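Local coordinates for protein MJ1225 (Methanocaldococcus jannaschii, PDB 3LFZ), which binds AMP, ADP and ATP through four CBS repeats and is probably an archaeal relative of the gamma subunit of AMP-activated protein kinase, at residues A[38-43]-A[50-55]; A[64-69]-A[87-92]; A[234-239]-A[257-262]. All blocks are in the same frame, centred on the assembly; numbering follows the deposited sequence.

Contact 1: residues A[38-43]-A[50-55]; sequences LPVVNA and GIITSM. With ATP (adenosine-5'-triphosphate), chain B.
Leu-38, Pro-39 and Val-40 pair with Ile-52, Ile-51 and Gly-50 in the antiparallel beta hairpin of the first CBS repeat, strand 37-41 against strand 48-53. The backbone bonds come in two reciprocal sets. At the hydrogen-bonded pair Leu-38 and Ile-52, each N donates to the other's O, both bonds being 2.8 Å long and nearly straight. The set at Val-40 and Gly-50 is less even: Val-40 N reaches Gly-50 O at 2.7 Å but stands well above the carbonyl plane, whereas Gly-50 N to Val-40 O is longer, 3.0 Å, and more bent, with an N-H...O angle of 140°. Between the two sets, Ile-51, which pairs with Pro-39 without hydrogen bonds, turns its CA-H to Leu-38 O.

The apolar side-chain contacts between the two strands lie on the face carrying Leu-38, Val-40 and Ile-52. Here Ile-52 CG2 lies 3.9 Å from Leu-38 CB and also touches Val-40 CG2. The main branch of Ile-52, with CG1 anti to the backbone N (chi1 -176°), leads away from Leu-38 and meets Ile-89 and Val-86. Gly-50 faces Val-40 so closely that a beta carbon on the glycine would crowd that of the valine. Helix 23-33 packs on Leu-38.

The other face serves the nucleotide. Ile-51 lays CG2 against the adenine of ATP, 3.7 Å from C4, and its CD1 lies near N7 and N6. At the end of the strand Thr-53 is the N-cap of helix 54-63. Its OG1 accepts a weak capping bond from Met-55 N and lies within hydrogen-bonding distance of two ATP oxygens, O1A at 2.9 Å and O5' at 3.1 Å; its single proton can serve one of them at a time.

Contact 2: residues A[64-69]-A[87-92]; sequences GSKYNL and REIMEE. With AMP (adenosine monophosphate), chain E; ATP (adenosine-5'-triphosphate), chain B.
Lys-66 reaches across to Ile-89 and Glu-91 as a long, extended side chain. Its methylenes pass over Ile-89, with CB beside CG2 of the isoleucine and CD 4.0 Å from Ile-89 CB. Its ammonium group is then shared between two acceptors: NZ donates to Ile-89 O at 2.8 Å and forms a salt bridge with Glu-91 OE2 at 2.9 Å, using the anti lone pair of that oxygen. A third partner, Asp-56, also a ligand of ATP, makes a second salt bridge to NZ, while the backbone N of Lys-66 is bonded to Asp-59. A methionine in its place would probably leave Ile-89 O without its donor and the carboxylates of Glu-91 and Asp-56 without the cation between them.

Further along, Asn-68 brings CB to 3.5 Å from N3 of AMP. Leu-69 follows, and with CG anti to the backbone N (chi1 -175°) it spreads its two methyls to different partners. CD2 meets Ile-89 CG2 at 3.7 Å and also touches Glu-88 CB, the leucine crossing both side chains at about a right angle; CD1 lies against the adenine, 3.5 Å from AMP N7. Ile-89 is backed by Phe-60 and Ile-57 of helix 54-63.

The AMP N6 amino group is gripped twice by a single residue, Glu-88, whose O and OE1 each accept from it, with N-H...O angles of 146° and 157°. On the far side of the lysine, Glu-91 CG closes to 3.1 Å on O2' of ATP. Salt bridge and apolar packing thus tie the ribose side of the ATP site to a separate AMP site, in which a backbone carbonyl and a carboxylate recognise the adenine amino group.

Contact 3: residues A[234-239]-A[257-262]; sequences ITAKEG and LPVVDE. With ATP (adenosine-5'-triphosphate), chain D.
Ile-234 and Leu-257 meet obliquely, with Ile-234 CG2 3.8 Å from Leu-257 CD2, while the CG1 branch of the isoleucine leads away from the leucine. The CG2 branch stands anti to the backbone N, which puts it on the leucine and leaves CB and CG1 beside N1 of ATP. Leu-257 CG also touches Ile-234 O, at 3.4 Å, and Ala-236 CB closes the same apolar patch between Leu-257 CD2 and Val-259 CG2, with Ile-245 and Met-249 of helix 242-252 packed on it.

Next along the loop, Thr-235 and Val-260 cross at about a right angle. With OG1 set between the backbone N and the carbonyl carbon (chi1 68°), Thr-235 brings it to 3.4 Å from Val-260 CG2, an apolar neighbour, and Leu-190 covers both residues. Lys-237 then passes alongside Val-260 O, bends at chi3 (56°) and carries NZ to Glu-262 OE1, a salt bridge of 2.7 Å. Glu-238 turns to Arg-156 and Lys-267 instead, although its CG still brushes Val-259 CG1.

The loop is bonded to the strand by a single bridge, Ala-236 with Val-259. Ala-236 N donates to Pro-258 O at 2.8 Å, and Val-260 N returns to Ala-236 O at 2.8 Å, nearly along the C=O axis.

The bridge belongs to the fourth CBS repeat, where 234-239 precedes helix 242-252 and strand 256-260 follows it. The backbone of Ile-234 reads the adenine: its N donates to N1 of ATP at 2.8 Å and its O accepts from N6 at 3.0 Å, almost straight at 176°. This donor-acceptor pattern fits an adenine base, so base recognition here rests on main-chain atoms whose position the neighbouring bridge and the Leu-257 packing probably help to fix.

How the contacts relate
Contact 1 is wholly buried, whereas contacts 2 and 3 are only partly buried, their charged residues partly or fully exposed. Contacts 1 and 2 are neighbours, with centres 12 Å apart. They share ATP of chain B, and join through a probable backbone bond from Glu-91 to Ile-51 and through Ile-52 packed on Ile-89 and Val-40 on Met-90. Contact 3 lies about 34 Å from contact 1 between centres, across the middle of the chain, and serves a different ATP. Backbone pairing dominates contact 1 and a lysine contact 2, while contact 3 combines one bridge with a surface salt bridge. Contact 1 meets its ATP at the adenine and alpha-phosphate, contact 3 at the base.

Contact 1: residues A[38-43]-A[50-55]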
# COMPACT_ATOMS: atom_id res chain seq x y z
N LEU A 38 -3.05 2.61 -8.70
CA LEU A 38 -3.52 2.94 -10.06
C LEU A 38 -3.93 4.40 -10.23
O LEU A 38 -4.92 4.84 -9.63
CB LEU A 38 -4.70 2.05 -10.45
CG LEU A 38 -4.58 0.52 -10.50
CD1 LEU A 38 -5.94 -0.08 -10.82
CD2 LEU A 38 -3.54 0.07 -11.50
N PRO A 39 -3.17 5.16 -11.04
CA PRO A 39 -3.56 6.51 -11.45
C PRO A 39 -4.85 6.47 -12.25
O PRO A 39 -5.02 5.60 -13.11
CB PRO A 39 -2.40 6.96 -12.35
CG PRO A 39 -1.26 6.08 -11.98
CD PRO A 39 -1.86 4.77 -11.60
N VAL A 40 -5.76 7.39 -11.95
CA VAL A 40 -6.98 7.53 -12.72
C VAL A 40 -6.78 8.71 -13.67
O VAL A 40 -6.44 9.82 -13.24
CB VAL A 40 -8.22 7.73 -11.82
CG1 VAL A 40 -9.49 7.70 -12.67
CG2 VAL A 40 -8.29 6.65 -10.75
N VAL A 41 -6.95 8.43 -14.96
CA VAL A 41 -6.74 9.43 -16.00
C VAL A 41 -7.94 9.54 -16.94
O VAL A 41 -8.77 8.62 -17.01
CB VAL A 41 -5.46 9.12 -16.85
CG1 VAL A 41 -4.21 9.13 -15.98
CG2 VAL A 41 -5.60 7.80 -17.62
N ASN A 42 -8.02 10.65 -17.66
CA ASN A 42 -8.96 10.79 -18.77
C ASN A 42 -8.51 9.97 -19.97
O ASN A 42 -7.31 9.77 -20.18
CB ASN A 42 -9.11 12.25 -19.20
CG ASN A 42 -9.43 13.17 -18.04
OD1 ASN A 42 -8.80 14.21 -17.87
ND2 ASN A 42 -10.43 12.80 -17.24
N ALA A 43 -9.48 9.53 -20.77
CA ALA A 43 -9.28 8.54 -21.83
C ALA A 43 -8.43 8.86 -23.09
O ALA A 43 -7.65 8.01 -23.51
CB ALA A 43 -10.62 7.93 -22.25
N GLY A 50 -7.18 11.41 -10.77
CA GLY A 50 -7.35 10.65 -9.54
C GLY A 50 -6.31 9.57 -9.35
O GLY A 50 -5.44 9.36 -10.20
N ILE A 51 -6.39 8.90 -8.21
CA ILE A 51 -5.55 7.75 -7.90
C ILE A 51 -6.35 6.82 -6.99
O ILE A 51 -7.14 7.27 -6.16
CB ILE A 51 -4.18 8.18 -7.26
CG1 ILE A 51 -3.20 7.00 -7.20
CG2 ILE A 51 -4.37 8.85 -5.89
CD1 ILE A 51 -1.73 7.42 -7.21
N ILE A 52 -6.16 5.52 -7.18
CA ILE A 52 -6.81 4.53 -6.33
C ILE A 52 -5.82 3.44 -5.93
O ILE A 52 -5.13 2.87 -6.79
CB ILE A 52 -8.09 3.94 -6.99
CG1 ILE A 52 -8.79 2.98 -6.02
CG2 ILE A 52 -7.79 3.26 -8.34
CD1 ILE A 52 -10.27 2.98 -6.14
N THR A 53 -5.73 3.20 -4.63
CA THR A 53 -4.83 2.18 -4.10
C THR A 53 -5.63 1.12 -3.37
O THR A 53 -6.85 1.24 -3.21
CB THR A 53 -3.77 2.78 -3.13
OG1 THR A 53 -4.39 3.14 -1.89
CG2 THR A 53 -3.07 3.99 -3.73
N SER A 54 -4.92 0.08 -2.91
CA SER A 54 -5.54 -0.97 -2.12
C SER A 54 -6.12 -0.43 -0.82
O SER A 54 -7.08 -0.98 -0.30
CB SER A 54 -4.53 -2.09 -1.82
OG SER A 54 -3.48 -1.62 -0.99
N MET A 55 -5.54 0.66 -0.32
CA MET A 55 -6.06 1.32 0.88
C MET A 55 -7.45 1.92 0.67
O MET A 55 -8.28 1.88 1.57
CB MET A 55 -5.09 2.38 1.40
CG MET A 55 -4.13 1.87 2.47
SD MET A 55 -4.92 1.53 4.06
CE MET A 55 -5.10 -0.24 3.99
PG ATP B . 2.74 3.25 1.13
O1G ATP B . 2.11 2.63 2.48
O2G ATP B . 3.75 4.30 1.42
O3G ATP B . 3.40 1.97 0.39
PB ATP B . 0.81 5.21 0.21
O1B ATP B . 0.75 5.79 1.57
O2B ATP B . 1.44 5.98 -0.89
O3B ATP B . 1.46 3.71 0.23
PA ATP B . -1.68 3.91 0.46
O1A ATP B . -1.89 2.73 -0.40
O2A ATP B . -1.28 3.74 1.87
O3A ATP B . -0.68 4.90 -0.31
O5' ATP B . -3.04 4.77 0.40
C5' ATP B . -3.44 5.71 1.41
C4' ATP B . -4.29 6.83 0.79
O4' ATP B . -3.37 7.71 0.09
C3' ATP B . -5.28 6.28 -0.26
O3' ATP B . -6.54 6.94 -0.10
C2' ATP B . -4.62 6.65 -1.59
O2' ATP B . -5.59 6.87 -2.61
C1' ATP B . -3.91 7.96 -1.23
N9 ATP B . -2.75 8.23 -2.12
C8 ATP B . -1.76 7.39 -2.44
N7 ATP B . -0.91 8.00 -3.27
C5 ATP B . -1.36 9.23 -3.48
C6 ATP B . -0.90 10.31 -4.23
N6 ATP B . 0.21 10.24 -4.95
N1 ATP B . -1.62 11.45 -4.21
C2 ATP B . -2.73 11.56 -3.50
N3 ATP B . -3.19 10.55 -2.78
C4 ATP B . -2.52 9.38 -2.75

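Contact 2: residues A[64-69]-A[87-92]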
# COMPACT_ATOMS: atom_id res chain seq x y z
N GLY A 64 -13.41 2.64 6.43
CA GLY A 64 -13.63 4.08 6.52
C GLY A 64 -14.93 4.54 5.89
O GLY A 64 -15.86 3.75 5.70
N SER A 65 -14.96 5.82 5.54
CA SER A 65 -16.18 6.48 5.08
C SER A 65 -16.69 5.98 3.72
O SER A 65 -17.87 6.13 3.41
CB SER A 65 -15.99 8.01 5.06
OG SER A 65 -17.20 8.67 4.72
N LYS A 66 -15.81 5.38 2.92
CA LYS A 66 -16.19 4.90 1.58
C LYS A 66 -17.10 3.67 1.63
O LYS A 66 -17.80 3.36 0.66
CB LYS A 66 -14.95 4.67 0.71
CG LYS A 66 -14.25 5.98 0.36
CD LYS A 66 -12.86 5.79 -0.22
CE LYS A 66 -12.10 7.11 -0.16
NZ LYS A 66 -10.92 7.14 -1.07
N TYR A 67 -17.10 2.99 2.78
CA TYR A 67 -17.97 1.84 3.04
C TYR A 67 -19.46 2.14 2.88
O TYR A 67 -20.25 1.25 2.55
CB TYR A 67 -17.70 1.30 4.44
CG TYR A 67 -18.55 0.12 4.85
CD1 TYR A 67 -18.59 -1.04 4.07
CD2 TYR A 67 -19.29 0.15 6.03
CE1 TYR A 67 -19.36 -2.13 4.45
CE2 TYR A 67 -20.06 -0.94 6.42
CZ TYR A 67 -20.09 -2.08 5.63
OH TYR A 67 -20.86 -3.16 6.00
N ASN A 68 -19.85 3.39 3.12
CA ASN A 68 -21.25 3.78 3.02
C ASN A 68 -21.81 3.77 1.60
O ASN A 68 -23.03 3.82 1.41
CB ASN A 68 -21.51 5.13 3.71
CG ASN A 68 -21.94 4.96 5.16
OD1 ASN A 68 -21.62 3.96 5.81
ND2 ASN A 68 -22.67 5.94 5.68
N LEU A 69 -20.93 3.67 0.61
CA LEU A 69 -21.34 3.40 -0.77
C LEU A 69 -21.99 2.01 -0.83
O LEU A 69 -23.02 1.84 -1.48
CB LEU A 69 -20.15 3.48 -1.73
CG LEU A 69 -20.39 3.35 -3.24
CD1 LEU A 69 -21.35 4.42 -3.78
CD2 LEU A 69 -19.08 3.38 -4.01
N ARG A 87 -14.53 6.67 -9.88
CA ARG A 87 -14.54 8.07 -9.46
C ARG A 87 -15.27 8.28 -8.13
O ARG A 87 -15.06 9.28 -7.45
CB ARG A 87 -15.12 8.98 -10.55
CG ARG A 87 -16.64 8.90 -10.68
CD ARG A 87 -17.11 9.59 -11.94
NE ARG A 87 -18.53 9.33 -12.18
CZ ARG A 87 -19.11 9.37 -13.38
NH1 ARG A 87 -18.39 9.65 -14.47
NH2 ARG A 87 -20.41 9.12 -13.49
N GLU A 88 -16.13 7.33 -7.76
CA GLU A 88 -16.88 7.40 -6.50
C GLU A 88 -16.01 7.17 -5.27
O GLU A 88 -16.35 7.63 -4.18
CB GLU A 88 -18.05 6.41 -6.50
CG GLU A 88 -19.22 6.79 -7.42
CD GLU A 88 -20.05 7.96 -6.91
OE1 GLU A 88 -20.10 8.19 -5.68
OE2 GLU A 88 -20.68 8.65 -7.75
N ILE A 89 -14.89 6.46 -5.44
CA ILE A 89 -14.01 6.15 -4.31
C ILE A 89 -12.53 6.52 -4.51
O ILE A 89 -11.72 6.31 -3.61
CB ILE A 89 -14.12 4.64 -3.87
CG1 ILE A 89 -13.65 3.70 -4.99
CG2 ILE A 89 -15.54 4.31 -3.41
CD1 ILE A 89 -13.29 2.29 -4.50
N MET A 90 -12.19 7.07 -5.67
CA MET A 90 -10.80 7.46 -5.92
C MET A 90 -10.44 8.71 -5.11
O MET A 90 -11.32 9.49 -4.73
CB MET A 90 -10.55 7.70 -7.41
CG MET A 90 -11.14 9.00 -7.95
SD MET A 90 -10.93 9.15 -9.73
CE MET A 90 -11.68 10.76 -10.03
N GLU A 91 -9.15 8.87 -4.84
CA GLU A 91 -8.65 10.11 -4.26
C GLU A 91 -8.41 11.12 -5.37
O GLU A 91 -7.81 10.79 -6.39
CB GLU A 91 -7.38 9.85 -3.47
CG GLU A 91 -7.62 9.19 -2.13
CD GLU A 91 -8.39 10.07 -1.16
OE1 GLU A 91 -7.85 11.13 -0.77
OE2 GLU A 91 -9.53 9.71 -0.80
N GLU A 92 -8.88 12.34 -5.17
CA GLU A 92 -8.62 13.43 -6.10
C GLU A 92 -7.63 14.39 -5.45
O GLU A 92 -7.16 14.12 -4.34
CB GLU A 92 -9.93 14.12 -6.48
CG GLU A 92 -10.98 13.15 -7.02
CD GLU A 92 -12.24 13.85 -7.48
OE1 GLU A 92 -13.34 13.35 -7.15
OE2 GLU A 92 -12.14 14.89 -8.15
P AMP E . -27.28 8.95 -2.86
O1P AMP E . -27.59 10.39 -2.62
O2P AMP E . -26.35 8.73 -4.16
O3P AMP E . -28.62 8.09 -3.16
O5' AMP E . -26.52 8.22 -1.65
C5' AMP E . -27.24 7.76 -0.50
C4' AMP E . -26.28 7.52 0.65
O4' AMP E . -25.28 6.58 0.19
C3' AMP E . -25.52 8.81 0.93
O3' AMP E . -26.22 9.58 1.91
C2' AMP E . -24.20 8.30 1.49
O2' AMP E . -24.33 8.01 2.89
C1' AMP E . -23.98 6.99 0.73
N9 AMP E . -23.00 7.19 -0.37
C8 AMP E . -23.27 7.42 -1.66
N7 AMP E . -22.12 7.54 -2.33
C5 AMP E . -21.12 7.39 -1.47
C6 AMP E . -19.74 7.41 -1.58
N6 AMP E . -19.15 7.62 -2.75
N1 AMP E . -19.00 7.21 -0.47
C2 AMP E . -19.57 7.00 0.71
N3 AMP E . -20.89 6.98 0.84
C4 AMP E . -21.68 7.17 -0.22
PG ATP B . 2.74 3.25 1.13
O1G ATP B . 2.11 2.63 2.48
O2G ATP B . 3.75 4.30 1.42
O3G ATP B . 3.40 1.97 0.39
PB ATP B . 0.81 5.21 0.21
O1B ATP B . 0.75 5.79 1.57
O2B ATP B . 1.44 5.98 -0.89
O3B ATP B . 1.46 3.71 0.23
PA ATP B . -1.68 3.91 0.46
O1A ATP B . -1.89 2.73 -0.40
O2A ATP B . -1.28 3.74 1.87
O3A ATP B . -0.68 4.90 -0.31
O5' ATP B . -3.04 4.77 0.40
C5' ATP B . -3.44 5.71 1.41
C4' ATP B . -4.29 6.83 0.79
O4' ATP B . -3.37 7.71 0.09
C3' ATP B . -5.28 6.28 -0.26
O3' ATP B . -6.54 6.94 -0.10
C2' ATP B . -4.62 6.65 -1.59
O2' ATP B . -5.59 6.87 -2.61
C1' ATP B . -3.91 7.96 -1.23
N9 ATP B . -2.75 8.23 -2.12
C8 ATP B . -1.76 7.39 -2.44
N7 ATP B . -0.91 8.00 -3.27
C5 ATP B . -1.36 9.23 -3.48
C6 ATP B . -0.90 10.31 -4.23
N6 ATP B . 0.21 10.24 -4.95
N1 ATP B . -1.62 11.45 -4.21
C2 ATP B . -2.73 11.56 -3.50
N3 ATP B . -3.19 10.55 -2.78
C4 ATP B . -2.52 9.38 -2.75

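Contact 3: residues A[234-239]-A[257-262]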
# COMPACT_ATOMS: atom_id res chain seq x y z
N ILE A 234 9.17 -12.13 7.16
CA ILE A 234 10.52 -11.61 7.02
C ILE A 234 10.64 -10.46 8.02
O ILE A 234 10.02 -9.40 7.86
CB ILE A 234 10.82 -11.17 5.57
CG1 ILE A 234 10.71 -12.37 4.63
CG2 ILE A 234 12.20 -10.53 5.48
CD1 ILE A 234 10.68 -12.02 3.16
N THR A 235 11.43 -10.71 9.06
CA THR A 235 11.58 -9.80 10.19
C THR A 235 12.98 -9.21 10.22
O THR A 235 13.90 -9.78 9.63
CB THR A 235 11.34 -10.53 11.52
OG1 THR A 235 12.40 -11.47 11.75
CG2 THR A 235 10.02 -11.27 11.51
N ALA A 236 13.14 -8.07 10.89
CA ALA A 236 14.46 -7.48 11.11
C ALA A 236 14.80 -7.49 12.60
O ALA A 236 13.96 -7.82 13.44
CB ALA A 236 14.51 -6.07 10.55
N LYS A 237 16.04 -7.13 12.93
CA LYS A 237 16.44 -6.99 14.33
C LYS A 237 17.43 -5.87 14.56
O LYS A 237 18.17 -5.47 13.67
CB LYS A 237 16.96 -8.32 14.92
CG LYS A 237 18.00 -9.07 14.08
CD LYS A 237 18.41 -10.38 14.76
CE LYS A 237 17.21 -11.29 15.05
NZ LYS A 237 17.57 -12.42 15.95
N GLU A 238 17.42 -5.36 15.79
CA GLU A 238 18.33 -4.31 16.23
C GLU A 238 19.77 -4.75 16.00
O GLU A 238 20.15 -5.87 16.37
CB GLU A 238 18.09 -3.99 17.70
CG GLU A 238 16.63 -4.17 18.13
CD GLU A 238 16.21 -3.21 19.22
OE1 GLU A 238 15.52 -3.66 20.16
OE2 GLU A 238 16.56 -2.01 19.14
N GLY A 239 20.55 -3.89 15.36
CA GLY A 239 21.92 -4.23 15.02
C GLY A 239 22.09 -4.69 13.58
O GLY A 239 23.22 -4.77 13.09
N LEU A 257 9.20 -4.57 7.40
CA LEU A 257 9.65 -5.70 8.20
C LEU A 257 9.42 -5.43 9.69
O LEU A 257 9.96 -4.46 10.23
CB LEU A 257 11.13 -6.00 7.94
CG LEU A 257 11.60 -6.62 6.62
CD1 LEU A 257 11.45 -5.68 5.44
CD2 LEU A 257 13.05 -7.06 6.74
N PRO A 258 8.61 -6.28 10.36
CA PRO A 258 8.53 -6.17 11.82
C PRO A 258 9.91 -6.42 12.45
O PRO A 258 10.65 -7.28 11.97
CB PRO A 258 7.56 -7.29 12.20
CG PRO A 258 6.73 -7.51 10.99
CD PRO A 258 7.68 -7.30 9.84
N VAL A 259 10.25 -5.65 13.48
CA VAL A 259 11.54 -5.80 14.15
C VAL A 259 11.37 -6.64 15.41
O VAL A 259 10.61 -6.27 16.31
CB VAL A 259 12.18 -4.42 14.48
CG1 VAL A 259 13.49 -4.60 15.25
CG2 VAL A 259 12.42 -3.62 13.21
N VAL A 260 12.07 -7.77 15.47
CA VAL A 260 11.84 -8.74 16.55
C VAL A 260 13.04 -9.13 17.41
O VAL A 260 14.19 -9.18 16.95
CB VAL A 260 11.15 -10.05 16.05
CG1 VAL A 260 9.79 -9.75 15.44
CG2 VAL A 260 12.05 -10.81 15.07
N ASP A 261 12.72 -9.40 18.67
CA ASP A 261 13.48 -10.25 19.59
C ASP A 261 13.94 -11.55 18.94
O ASP A 261 13.35 -12.01 17.95
CB ASP A 261 12.56 -10.65 20.74
CG ASP A 261 12.96 -10.07 22.07
OD1 ASP A 261 12.65 -10.71 23.10
OD2 ASP A 261 13.57 -8.98 22.11
N GLU A 262 14.96 -12.17 19.53
CA GLU A 262 15.27 -13.57 19.26
C GLU A 262 14.13 -14.44 19.82
O GLU A 262 13.94 -15.58 19.40
CB GLU A 262 16.61 -13.97 19.89
CG GLU A 262 17.18 -15.32 19.44
CD GLU A 262 18.40 -15.20 18.53
OE1 GLU A 262 18.32 -14.53 17.48
OE2 GLU A 262 19.45 -15.80 18.88
PG ATP D . 4.03 -3.58 -2.95
O1G ATP D . 3.45 -2.12 -2.58
O2G ATP D . 2.95 -4.51 -3.38
O3G ATP D . 5.05 -3.29 -4.15
PB ATP D . 4.33 -3.91 -0.21
O1B ATP D . 5.45 -3.49 0.66
O2B ATP D . 3.13 -3.05 -0.31
O3B ATP D . 4.87 -4.15 -1.69
PA ATP D . 2.25 -5.71 0.24
O1A ATP D . 1.54 -4.97 1.31
O2A ATP D . 1.78 -5.55 -1.16
O3A ATP D . 3.82 -5.36 0.30
O5' ATP D . 2.25 -7.26 0.61
C5' ATP D . 2.24 -8.28 -0.41
C4' ATP D . 2.29 -9.67 0.24
O4' ATP D . 3.54 -9.80 0.97
C3' ATP D . 1.15 -9.78 1.26
O3' ATP D . 0.54 -11.06 1.17
C2' ATP D . 1.86 -9.62 2.61
O2' ATP D . 1.19 -10.37 3.63
C1' ATP D . 3.25 -10.18 2.33
N9 ATP D . 4.26 -9.52 3.20
C8 ATP D . 4.40 -8.21 3.40
N7 ATP D . 5.41 -7.99 4.24
C5 ATP D . 5.92 -9.17 4.57
C6 ATP D . 6.97 -9.56 5.39
N6 ATP D . 7.70 -8.65 6.04
N1 ATP D . 7.24 -10.87 5.51
C2 ATP D . 6.53 -11.79 4.87
N3 ATP D . 5.52 -11.44 4.08
C4 ATP D . 5.20 -10.15 3.91